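Side-chain contacts in histidine kinase (Methanosarcina mazei, PDB 3LI9), which is the extracellular PDC-fold sensor domain of a putative membrane histidine kinase, which probably phosphorylates a histidine using ATP: residues Q37-T42 / P70-V75; S60-I65 / F103-N108. All coordinates share one frame; numbering follows the deposited sequence.

Interaction 1. Residues Q37-T42 / P70-V75; sequences QAIART and PQLIGV
The carboxamide of Gln71 is the flat group in this contact, and Ile39 meets it at the nitrogen. Ile39 CD1 lies 3.6 Å from Gln71 NE2, almost straight on from the CD-NE2 bond (CD-NE2-CD1 about 166°), so the methyl sits beyond the nitrogen and does not lie over either amide face. The two side chains come at each other from opposite directions. Ile39 reaches out with CG1 anti to its carbonyl carbon and an extended chi2 of 172°, which carries CD1 clear of the helix. Gln71 folds back instead, bent at chi2 (-78°), and this brings its amide round to the helix. NE2 is hydrogen-bonded to Asn36 OD1 and Asn69 OD1, two acceptors that help fix how the amide is turned while the methyl packs against it.

The same Ile39 CD1 also stands 4.3 Å from Leu72 CD1, a looser apolar contact. On the helix, Thr42 OG1 gives a 2.8 Å bond to Ala38 O, and that carbonyl takes the Thr42 N-H from the opposite face of its plane.

The contact joins helix 13-48 to the turn that leads into strand 74-79, where Ile73 and Gly74 form a classic beta bulge opposite Asp170. Helix 55-67 flanks it through Ile65 and Leu66, and strand 162-172 backs Leu72 with Val169 and Val171.

Interaction 2. Residues S60-I65 / F103-N108; sequences SIIKRI and FVPYCN
Apolar packing carries this contact, and Ile62 does most of it. Its CD1 rests 3.7 Å from Cys107 CB and 3.9 Å from Pro105 CG, bridging two alternate residues that face the helix from the strand. CG1 sits between the backbone N and the carbonyl carbon (chi1 56°), and with chi2 extended the methyl end is carried out to the sheet. There CD1 also meets a backbone polar atom, Pro105 O at 3.7 Å, as a plain van der Waals contact.

The sulfur forms a second group. Cys107 SG, anti to its own backbone N (chi1 177°), comes up against the start of the Lys63 side chain: it is 3.6 Å from Lys63 CA and 3.8 Å from Lys63 CB. Beyond CG the lysine leads away from the strand, so its aliphatic base makes the contact and its ammonium group does not.

Ring packing stays within segment 103-108. Pro105 CD lies 3.6 Å above the Phe103 ring, over its centre, in a CH-pi arrangement. Between the two inward-facing residues, Tyr106 points away from the helix, and its OH bonds to Asp170.

The local axes of helix 55-67 and strand 105-108 run 8.4 Å apart and 29° from parallel. This is the helix-on-sheet layer of a PDC (Cache) sensor module, whose antiparallel sheet is covered on this face by helix 55-67 beside the long N-terminal helix 13-48.

Interactions 1 and 2 are neighbours in the layer between the helices and the sheet, their centres about 11 Å apart. They meet through the sheet, where a probable hydrogen bond of 2.8 Å runs from Val75 N to Cys107 O, and through the helices, where Ile39 CG2 packs 3.6 Å from Ile65 CG2. Between the two, Val75 CG1 lies 3.6 Å from Ile62 CB, filling in under helix 55-67. The segments alternate along the chain, and the two contacts together join helices 13-48 and 55-67 to the adjacent strands 74-79 and 105-108. Both belong to the extracellular sensor; the kinase's catalytic machinery lies in another part of the full-length protein.

Interaction 1. Residues Q37-T42 / P70-V75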
loop_
_atom_site.group_PDB
_atom_site.type_symbol
_atom_site.label_atom_id
_atom_site.label_comp_id
_atom_site.label_asym_id
_atom_site.label_seq_id
_atom_site.Cartn_x
_atom_site.Cartn_y
_atom_site.Cartn_z
ATOM N N GLN A 37 -5.502 -6.893 1.622
ATOM C CA GLN A 37 -5.036 -7.207 2.980
ATOM C C GLN A 37 -5.532 -8.612 3.381
ATOM O O GLN A 37 -4.732 -9.404 4.013
ATOM C CB GLN A 37 -5.618 -6.161 3.965
ATOM C CG GLN A 37 -5.375 -6.415 5.455
ATOM C CD GLN A 37 -5.930 -5.265 6.258
ATOM O OE1 GLN A 37 -7.154 -5.031 6.329
ATOM N NE2 GLN A 37 -5.057 -4.584 6.884
ATOM N N ALA A 38 -6.793 -8.924 3.056
ATOM C CA ALA A 38 -7.386 -10.235 3.456
ATOM C C ALA A 38 -6.674 -11.373 2.684
ATOM O O ALA A 38 -6.576 -12.484 3.226
ATOM C CB ALA A 38 -8.889 -10.246 3.133
ATOM N N ILE A 39 -6.118 -11.115 1.492
ATOM C CA ILE A 39 -5.424 -12.196 0.747
ATOM C C ILE A 39 -4.156 -12.570 1.509
ATOM O O ILE A 39 -3.894 -13.750 1.823
ATOM C CB ILE A 39 -5.028 -11.717 -0.637
ATOM C CG1 ILE A 39 -6.317 -11.496 -1.482
ATOM C CG2 ILE A 39 -4.094 -12.816 -1.350
ATOM C CD1 ILE A 39 -6.050 -10.822 -2.860
ATOM N N ALA A 40 -3.354 -11.546 1.821
ATOM C CA ALA A 40 -2.128 -11.819 2.635
ATOM C C ALA A 40 -2.421 -12.453 4.010
ATOM O O ALA A 40 -1.700 -13.357 4.448
ATOM C CB ALA A 40 -1.325 -10.536 2.824
ATOM N N ARG A 41 -3.436 -11.956 4.689
ATOM C CA ARG A 41 -3.799 -12.497 5.996
ATOM C C ARG A 41 -4.278 -13.931 5.907
ATOM O O ARG A 41 -3.929 -14.741 6.781
ATOM C CB ARG A 41 -4.852 -11.624 6.616
ATOM C CG ARG A 41 -4.938 -11.928 8.119
ATOM C CD ARG A 41 -5.548 -10.689 8.897
ATOM N NE ARG A 41 -5.527 -10.976 10.329
ATOM C CZ ARG A 41 -6.510 -11.585 10.988
ATOM N NH1 ARG A 41 -7.584 -12.001 10.325
ATOM N NH2 ARG A 41 -6.408 -11.833 12.300
ATOM N N THR A 42 -5.055 -14.256 4.869
ATOM C CA THR A 42 -5.577 -15.612 4.750
ATOM C C THR A 42 -4.415 -16.586 4.422
ATOM O O THR A 42 -4.346 -17.681 4.983
ATOM C CB THR A 42 -6.613 -15.670 3.678
ATOM O OG1 THR A 42 -7.696 -14.862 4.138
ATOM C CG2 THR A 42 -7.196 -17.127 3.600
ATOM N N PRO A 70 -4.913 -10.507 -10.718
ATOM C CA PRO A 70 -4.153 -9.661 -11.633
ATOM C C PRO A 70 -3.823 -8.289 -11.037
ATOM O O PRO A 70 -2.975 -7.591 -11.616
ATOM C CB PRO A 70 -5.065 -9.492 -12.871
ATOM C CG PRO A 70 -6.278 -10.334 -12.630
ATOM C CD PRO A 70 -6.256 -10.874 -11.165
ATOM N N GLN A 71 -4.469 -7.942 -9.950
ATOM C CA GLN A 71 -4.188 -6.650 -9.252
ATOM C C GLN A 71 -2.910 -6.756 -8.449
ATOM O O GLN A 71 -2.479 -5.746 -7.839
ATOM C CB GLN A 71 -5.370 -6.175 -8.380
ATOM C CG GLN A 71 -5.459 -6.843 -6.964
ATOM C CD GLN A 71 -6.045 -8.270 -7.023
ATOM O OE1 GLN A 71 -6.304 -8.852 -8.123
ATOM N NE2 GLN A 71 -6.240 -8.854 -5.834
ATOM N N LEU A 72 -2.387 -7.998 -8.306
ATOM C CA LEU A 72 -1.092 -8.210 -7.576
ATOM C C LEU A 72 0.047 -8.372 -8.548
ATOM O O LEU A 72 -0.131 -8.893 -9.667
ATOM C CB LEU A 72 -1.139 -9.465 -6.698
ATOM C CG LEU A 72 -2.297 -9.546 -5.669
ATOM C CD1 LEU A 72 -2.215 -10.820 -4.855
ATOM C CD2 LEU A 72 -2.303 -8.295 -4.717
ATOM N N ILE A 73 1.265 -7.952 -8.129
ATOM C CA ILE A 73 2.435 -8.205 -8.916
ATOM C C ILE A 73 3.440 -9.163 -8.210
ATOM O O ILE A 73 4.377 -9.629 -8.822
ATOM C CB ILE A 73 3.130 -6.858 -9.305
ATOM C CG1 ILE A 73 4.081 -7.055 -10.478
ATOM C CG2 ILE A 73 3.873 -6.227 -8.068
ATOM C CD1 ILE A 73 4.432 -5.673 -11.192
ATOM N N GLY A 74 3.213 -9.421 -6.934
ATOM C CA GLY A 74 4.058 -10.319 -6.213
ATOM C C GLY A 74 3.261 -10.950 -5.079
ATOM O O GLY A 74 2.371 -10.339 -4.490
ATOM N N VAL A 75 3.624 -12.176 -4.759
ATOM C CA VAL A 75 3.090 -12.852 -3.567
ATOM C C VAL A 75 4.293 -13.612 -2.986
ATOM O O VAL A 75 5.111 -14.203 -3.706
ATOM C CB VAL A 75 1.988 -13.908 -3.918
ATOM C CG1 VAL A 75 1.414 -14.642 -2.616
ATOM C CG2 VAL A 75 0.832 -13.249 -4.664
#

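Interaction 2. Residues S60-I65 / F103-N108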
loop_
_atom_site.group_PDB
_atom_site.type_symbol
_atom_site.label_atom_id
_atom_site.label_comp_id
_atom_site.label_asym_id
_atom_site.label_seq_id
_atom_site.Cartn_x
_atom_site.Cartn_y
_atom_site.Cartn_z
ATOM N N SER A 60 3.977 -23.391 -5.183
ATOM C CA SER A 60 2.860 -23.513 -6.113
ATOM C C SER A 60 1.651 -22.695 -5.622
ATOM O O SER A 60 0.868 -22.130 -6.449
ATOM C CB SER A 60 2.437 -24.954 -6.218
ATOM O OG SER A 60 3.426 -25.570 -7.030
ATOM N N ILE A 61 1.431 -22.711 -4.316
ATOM C CA ILE A 61 0.293 -21.984 -3.708
ATOM C C ILE A 61 0.457 -20.470 -3.961
ATOM O O ILE A 61 -0.498 -19.786 -4.436
ATOM C CB ILE A 61 0.192 -22.288 -2.201
ATOM C CG1 ILE A 61 -0.373 -23.745 -2.011
ATOM C CG2 ILE A 61 -0.699 -21.183 -1.479
ATOM C CD1 ILE A 61 -0.146 -24.347 -0.565
ATOM N N ILE A 62 1.642 -19.911 -3.690
ATOM C CA ILE A 62 1.753 -18.437 -3.850
ATOM C C ILE A 62 1.718 -18.084 -5.329
ATOM O O ILE A 62 1.230 -16.993 -5.668
ATOM C CB ILE A 62 3.002 -17.818 -3.198
ATOM C CG1 ILE A 62 4.311 -18.455 -3.708
ATOM C CG2 ILE A 62 2.897 -18.061 -1.687
ATOM C CD1 ILE A 62 5.673 -17.765 -3.108
ATOM N N LYS A 63 2.191 -18.978 -6.206
ATOM C CA LYS A 63 2.106 -18.728 -7.665
ATOM C C LYS A 63 0.670 -18.717 -8.137
ATOM O O LYS A 63 0.289 -17.845 -8.954
ATOM C CB LYS A 63 2.886 -19.793 -8.430
ATOM C CG LYS A 63 2.965 -19.506 -9.942
ATOM C CD LYS A 63 3.890 -20.473 -10.706
ATOM C CE LYS A 63 5.295 -20.372 -10.185
ATOM N NZ LYS A 63 6.104 -21.508 -10.735
ATOM N N ARG A 64 -0.131 -19.633 -7.584
ATOM C CA ARG A 64 -1.572 -19.668 -7.942
ATOM C C ARG A 64 -2.265 -18.378 -7.472
ATOM O O ARG A 64 -3.075 -17.787 -8.194
ATOM C CB ARG A 64 -2.238 -20.952 -7.407
ATOM C CG ARG A 64 -3.723 -21.051 -7.745
ATOM C CD ARG A 64 -3.821 -21.198 -9.294
ATOM N NE ARG A 64 -5.233 -21.553 -9.704
ATOM C CZ ARG A 64 -5.674 -22.827 -9.726
ATOM N NH1 ARG A 64 -4.897 -23.806 -9.395
ATOM N NH2 ARG A 64 -6.907 -23.082 -10.168
ATOM N N ILE A 65 -1.966 -17.948 -6.232
ATOM C CA ILE A 65 -2.636 -16.751 -5.717
ATOM C C ILE A 65 -2.217 -15.559 -6.608
ATOM O O ILE A 65 -3.023 -14.683 -6.904
ATOM C CB ILE A 65 -2.186 -16.532 -4.247
ATOM C CG1 ILE A 65 -2.824 -17.609 -3.359
ATOM C CG2 ILE A 65 -2.632 -15.092 -3.745
ATOM C CD1 ILE A 65 -2.326 -17.568 -1.913
ATOM N N PHE A 103 13.379 -20.189 3.984
ATOM C CA PHE A 103 12.273 -20.175 2.970
ATOM C C PHE A 103 11.782 -18.758 2.793
ATOM O O PHE A 103 11.041 -18.247 3.615
ATOM C CB PHE A 103 11.120 -21.094 3.423
ATOM C CG PHE A 103 10.176 -21.487 2.320
ATOM C CD1 PHE A 103 10.641 -21.788 1.030
ATOM C CD2 PHE A 103 8.790 -21.539 2.580
ATOM C CE1 PHE A 103 9.789 -22.177 0.049
ATOM C CE2 PHE A 103 7.905 -21.914 1.534
ATOM C CZ PHE A 103 8.414 -22.231 0.270
ATOM N N VAL A 104 12.229 -18.117 1.684
ATOM C CA VAL A 104 11.948 -16.699 1.420
ATOM C C VAL A 104 11.504 -16.481 -0.049
ATOM O O VAL A 104 12.002 -15.575 -0.732
ATOM C CB VAL A 104 13.164 -15.792 1.791
ATOM C CG1 VAL A 104 13.291 -15.661 3.381
ATOM C CG2 VAL A 104 14.457 -16.298 1.129
ATOM N N PRO A 105 10.579 -17.314 -0.537
ATOM C CA PRO A 105 10.249 -17.220 -1.987
ATOM C C PRO A 105 9.439 -15.942 -2.330
ATOM O O PRO A 105 8.409 -15.667 -1.693
ATOM C CB PRO A 105 9.464 -18.505 -2.256
ATOM C CG PRO A 105 8.714 -18.765 -0.873
ATOM C CD PRO A 105 9.784 -18.344 0.165
ATOM N N TYR A 106 9.891 -15.221 -3.366
ATOM C CA TYR A 106 9.182 -14.007 -3.846
ATOM C C TYR A 106 8.709 -14.349 -5.252
ATOM O O TYR A 106 9.511 -14.357 -6.203
ATOM C CB TYR A 106 10.146 -12.808 -3.847
ATOM C CG TYR A 106 9.533 -11.542 -4.413
ATOM C CD1 TYR A 106 8.318 -11.107 -3.961
ATOM C CD2 TYR A 106 10.207 -10.772 -5.369
ATOM C CE1 TYR A 106 7.728 -9.878 -4.455
ATOM C CE2 TYR A 106 9.637 -9.598 -5.850
ATOM C CZ TYR A 106 8.422 -9.150 -5.348
ATOM O OH TYR A 106 7.817 -8.022 -5.838
ATOM N N CYS A 107 7.433 -14.709 -5.385
ATOM C CA CYS A 107 6.859 -15.108 -6.679
ATOM C C CYS A 107 6.287 -13.832 -7.290
ATOM O O CYS A 107 5.426 -13.204 -6.693
ATOM C CB CYS A 107 5.796 -16.168 -6.424
ATOM S SG CYS A 107 5.019 -16.620 -8.008
ATOM N N ASN A 108 6.823 -13.427 -8.438
ATOM C CA ASN A 108 6.451 -12.106 -9.001
ATOM C C ASN A 108 6.461 -12.048 -10.495
ATOM O O ASN A 108 7.066 -12.885 -11.154
ATOM C CB ASN A 108 7.397 -11.021 -8.434
ATOM C CG ASN A 108 8.811 -11.160 -8.981
ATOM O OD1 ASN A 108 9.693 -11.921 -8.430
ATOM N ND2 ASN A 108 9.038 -10.528 -10.084
#